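Local coordinates for protein Pgp2 (PDB 6XJ6) that binds peptidoglycan through a pocket on its accessory NTF2-like domain, directs helical cell shape and, as a YkuD-family member, probably works as an LD-carboxypeptidase, at residues A[103-106]-A[107-111]; A[209-212]-A[213-216]. All coordinates share one frame; numbering follows the deposited sequence.

Contact 1: A[103-106]-A[107-111]; sequences NLLD and KVQGK
D106 serves both ends of a helix barely more than a turn long (104-108): its backbone N and carboxylate join N103, its carbonyl O and carboxylate join K111. At the start, N103 and D106 form a capping box. N103 OD1 accepts D106 N at 2.9 Å in an almost straight bond (172°), and D106 OD2 takes N103 N at 3.0 Å on its anti side. Asparagine suits the N-cap because its short amide can turn back over the first turn. At the far end K111 N donates a hydrogen bond to D106 O (2.9 Å) and G110 N one to K107 O, the two bonds of a Schellman motif; G110, having no CB, accepts a phi of 85° without crowding the carbonyl of Q109. D106 CG lies beside its own N and anti to the carbonyl carbon (chi1 -65°), which leaves OD1 facing the extended K111 chain. The lysine's CD packs 3.9 Å from D106 CB, and its NZ makes a long, weak salt bridge of 3.3 Å to OD1. Two waters bridge the pair: each accepts from K111 NZ and has D106 OD1 in donating reach, and one of them also lies beside Q109 OE1. On another side the Q109 amide crosses L105, NE2 lying 3.6 Å from CD1, while L104 CD1 meets V108 CG1 at 4.0 Å. These leucines suit their place because they also pack on Y272 in the C-terminal half of the chain, where N103 ND2 bonds Y241 OH. K111 NZ has a second acidic partner in D65, and Y79 OH bonds D106 OD2. With donors gathered round both carboxylate oxygens, D106 is probably stabilised as an anion and K111 as a cation.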
# COMPACT_ATOMS: atom_id res chain seq x y z
N ASN A 103 -0.68 -5.61 -6.65
CA ASN A 103 -1.21 -4.26 -6.61
C ASN A 103 -0.82 -3.52 -7.89
O ASN A 103 -0.20 -4.08 -8.81
CB ASN A 103 -0.77 -3.55 -5.32
CG ASN A 103 0.72 -3.28 -5.26
OD1 ASN A 103 1.37 -3.04 -6.27
ND2 ASN A 103 1.26 -3.27 -4.05
N LEU A 104 -1.21 -2.26 -7.98
CA LEU A 104 -0.99 -1.50 -9.21
C LEU A 104 0.50 -1.41 -9.54
O LEU A 104 0.90 -1.52 -10.70
CB LEU A 104 -1.60 -0.11 -9.09
CG LEU A 104 -1.38 0.80 -10.30
CD1 LEU A 104 -2.08 0.26 -11.53
CD2 LEU A 104 -1.84 2.20 -9.96
N LEU A 105 1.34 -1.16 -8.54
CA LEU A 105 2.78 -1.07 -8.79
C LEU A 105 3.32 -2.39 -9.32
O LEU A 105 4.05 -2.43 -10.31
CB LEU A 105 3.51 -0.64 -7.52
CG LEU A 105 5.02 -0.49 -7.65
CD1 LEU A 105 5.39 0.66 -8.58
CD2 LEU A 105 5.63 -0.28 -6.28
N ASP A 106 2.95 -3.49 -8.66
CA ASP A 106 3.30 -4.82 -9.17
C ASP A 106 2.89 -4.96 -10.63
O ASP A 106 3.68 -5.43 -11.46
CB ASP A 106 2.57 -5.89 -8.35
CG ASP A 106 3.01 -5.93 -6.89
OD1 ASP A 106 4.20 -5.69 -6.60
OD2 ASP A 106 2.16 -6.24 -6.03
N LYS A 107 1.66 -4.56 -10.95
CA LYS A 107 1.16 -4.78 -12.31
C LYS A 107 1.93 -3.96 -13.33
O LYS A 107 2.29 -4.48 -14.39
CB LYS A 107 -0.34 -4.46 -12.38
CG LYS A 107 -1.23 -5.45 -11.66
CD LYS A 107 -2.68 -5.00 -11.75
CE LYS A 107 -3.63 -6.01 -11.15
NZ LYS A 107 -5.03 -5.54 -11.31
N VAL A 108 2.17 -2.68 -13.05
CA VAL A 108 2.85 -1.86 -14.05
C VAL A 108 4.31 -2.26 -14.19
O VAL A 108 4.93 -1.99 -15.23
CB VAL A 108 2.68 -0.34 -13.82
CG1 VAL A 108 1.21 0.02 -13.80
CG2 VAL A 108 3.38 0.11 -12.55
N GLN A 109 4.87 -2.91 -13.18
CA GLN A 109 6.21 -3.47 -13.27
C GLN A 109 6.22 -4.81 -14.00
O GLN A 109 7.30 -5.39 -14.15
CB GLN A 109 6.80 -3.65 -11.88
CG GLN A 109 7.11 -2.34 -11.19
CD GLN A 109 7.63 -2.52 -9.79
OE1 GLN A 109 7.51 -3.60 -9.21
NE2 GLN A 109 8.20 -1.46 -9.23
N GLY A 110 5.07 -5.30 -14.43
CA GLY A 110 4.98 -6.53 -15.18
C GLY A 110 4.91 -7.79 -14.35
O GLY A 110 5.07 -8.89 -14.90
N LYS A 111 4.70 -7.68 -13.04
CA LYS A 111 4.60 -8.85 -12.20
C LYS A 111 3.30 -9.60 -12.46
O LYS A 111 2.29 -9.01 -12.87
CB LYS A 111 4.66 -8.45 -10.73
CG LYS A 111 5.98 -7.87 -10.29
CD LYS A 111 5.99 -7.71 -8.78
CE LYS A 111 7.27 -7.08 -8.29
NZ LYS A 111 7.23 -6.91 -6.82
O HOH W 1 6.54 -4.26 -7.02
O HOH W 2 5.65 -7.39 -4.64

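Contact 2: A[209-212]-A[213-216]; sequences KMKF and EQFA
Chi1 of -172° and chi2 of -177° stretch M210 away from its backbone, carrying CG and SD over the first turn of helix 212-223, where Q214 and F215 begin their side chains. K211 is the N-cap, so M210 just before it and F215 in the first turn form a hydrophobic staple, here at the start of a helix in the NTF2-like domain. M210 SD rests 3.9 Å from F215 CB and 3.3 Å from F215 N, while M210 CG touches Q214 CB at 3.5 Å. A long, flexible thioether suits this place, since it can follow the curve of the helix backbone. The helical bonding begins in the same turn: F215 N reaches K211 O at 2.9 Å, and A216 N reaches F212 O at 2.7 Å. The F215 ring itself leads away into the fold, meeting F204 and Y199 edge-to-face, as befits a buried aromatic. F212 packs on Y199 as well, and its CE2 lies 4.3 Å from A216 CB, a small methyl that also touches L196 of helix 192-196. On the outer surface K211 and Q214 run alongside each other. The glutamine bends at chi2 (61°), which turns its amide back toward the N-cap, and there a single water accepts from both K211 N (2.8 Å) and Q214 NE2 (2.7 Å).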
# COMPACT_ATOMS: atom_id res chain seq x y z
N LYS A 209 2.28 1.39 -21.17
CA LYS A 209 3.71 1.34 -21.49
C LYS A 209 4.23 2.64 -22.10
O LYS A 209 5.27 2.64 -22.76
CB LYS A 209 4.04 0.13 -22.37
CG LYS A 209 3.79 -1.20 -21.68
CD LYS A 209 4.07 -2.38 -22.60
CE LYS A 209 3.99 -3.70 -21.84
NZ LYS A 209 2.70 -3.86 -21.11
N MET A 210 3.53 3.75 -21.89
CA MET A 210 4.02 5.03 -22.40
C MET A 210 5.26 5.48 -21.63
O MET A 210 5.31 5.38 -20.40
CB MET A 210 2.93 6.09 -22.27
CG MET A 210 3.26 7.40 -22.96
SD MET A 210 2.01 8.67 -22.71
CE MET A 210 0.60 7.94 -23.51
N LYS A 211 6.25 5.98 -22.36
CA LYS A 211 7.45 6.52 -21.76
C LYS A 211 7.26 7.99 -21.39
O LYS A 211 6.31 8.65 -21.82
CB LYS A 211 8.64 6.36 -22.71
CG LYS A 211 9.02 4.91 -22.96
CD LYS A 211 10.00 4.77 -24.11
CE LYS A 211 9.33 5.04 -25.45
NZ LYS A 211 10.25 4.79 -26.59
N PHE A 212 8.19 8.51 -20.58
CA PHE A 212 8.00 9.81 -19.95
C PHE A 212 7.84 10.93 -20.97
O PHE A 212 6.99 11.81 -20.81
CB PHE A 212 9.17 10.11 -19.01
CG PHE A 212 9.01 11.39 -18.25
CD1 PHE A 212 8.30 11.43 -17.06
CD2 PHE A 212 9.55 12.57 -18.74
CE1 PHE A 212 8.14 12.61 -16.37
CE2 PHE A 212 9.40 13.76 -18.05
CZ PHE A 212 8.70 13.78 -16.86
N GLU A 213 8.68 10.95 -22.01
CA GLU A 213 8.60 12.02 -23.00
C GLU A 213 7.20 12.12 -23.59
O GLU A 213 6.65 13.23 -23.72
CB GLU A 213 9.64 11.81 -24.09
CG GLU A 213 9.71 12.93 -25.12
CD GLU A 213 10.79 12.69 -26.16
OE1 GLU A 213 11.15 11.52 -26.40
OE2 GLU A 213 11.28 13.69 -26.75
N GLN A 214 6.59 10.98 -23.93
CA GLN A 214 5.25 10.99 -24.50
C GLN A 214 4.21 11.34 -23.44
O GLN A 214 3.23 12.03 -23.72
CB GLN A 214 4.94 9.64 -25.14
CG GLN A 214 5.57 9.46 -26.52
CD GLN A 214 7.08 9.54 -26.48
OE1 GLN A 214 7.69 10.40 -27.12
NE2 GLN A 214 7.71 8.62 -25.75
N PHE A 215 4.41 10.85 -22.21
CA PHE A 215 3.53 11.23 -21.11
C PHE A 215 3.56 12.74 -20.88
O PHE A 215 2.51 13.37 -20.71
CB PHE A 215 3.97 10.48 -19.86
CG PHE A 215 3.23 10.86 -18.61
CD1 PHE A 215 1.94 10.42 -18.38
CD2 PHE A 215 3.85 11.63 -17.63
CE1 PHE A 215 1.26 10.76 -17.22
CE2 PHE A 215 3.18 11.96 -16.46
CZ PHE A 215 1.89 11.53 -16.25
N ALA A 216 4.75 13.33 -20.91
CA ALA A 216 4.87 14.78 -20.72
C ALA A 216 4.11 15.54 -21.80
O ALA A 216 3.38 16.50 -21.51
CB ALA A 216 6.34 15.17 -20.74
O HOH W 3 6.25 6.39 -25.17

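How the contacts relate
Contact 1 comes first along the chain, in the catalytic YkuD-type part, and contact 2 about a hundred residues later in the NTF2-like part. They share no helix or sheet: 103-111 holds the short helix 104-108, whereas 209-216 leads into helix 212-223. Their centres are about 17 Å apart and their nearest atoms about 7 Å, without touching. L104 of contact 1 nevertheless packs on F207, just before contact 2 opens, and the same short helix leans on strands 263-275 and 285-286. Contact 1 therefore sits where the two parts of the protein meet, while contact 2 starts a helix nearer the periphery. Both lie away from the predicted catalytic residues.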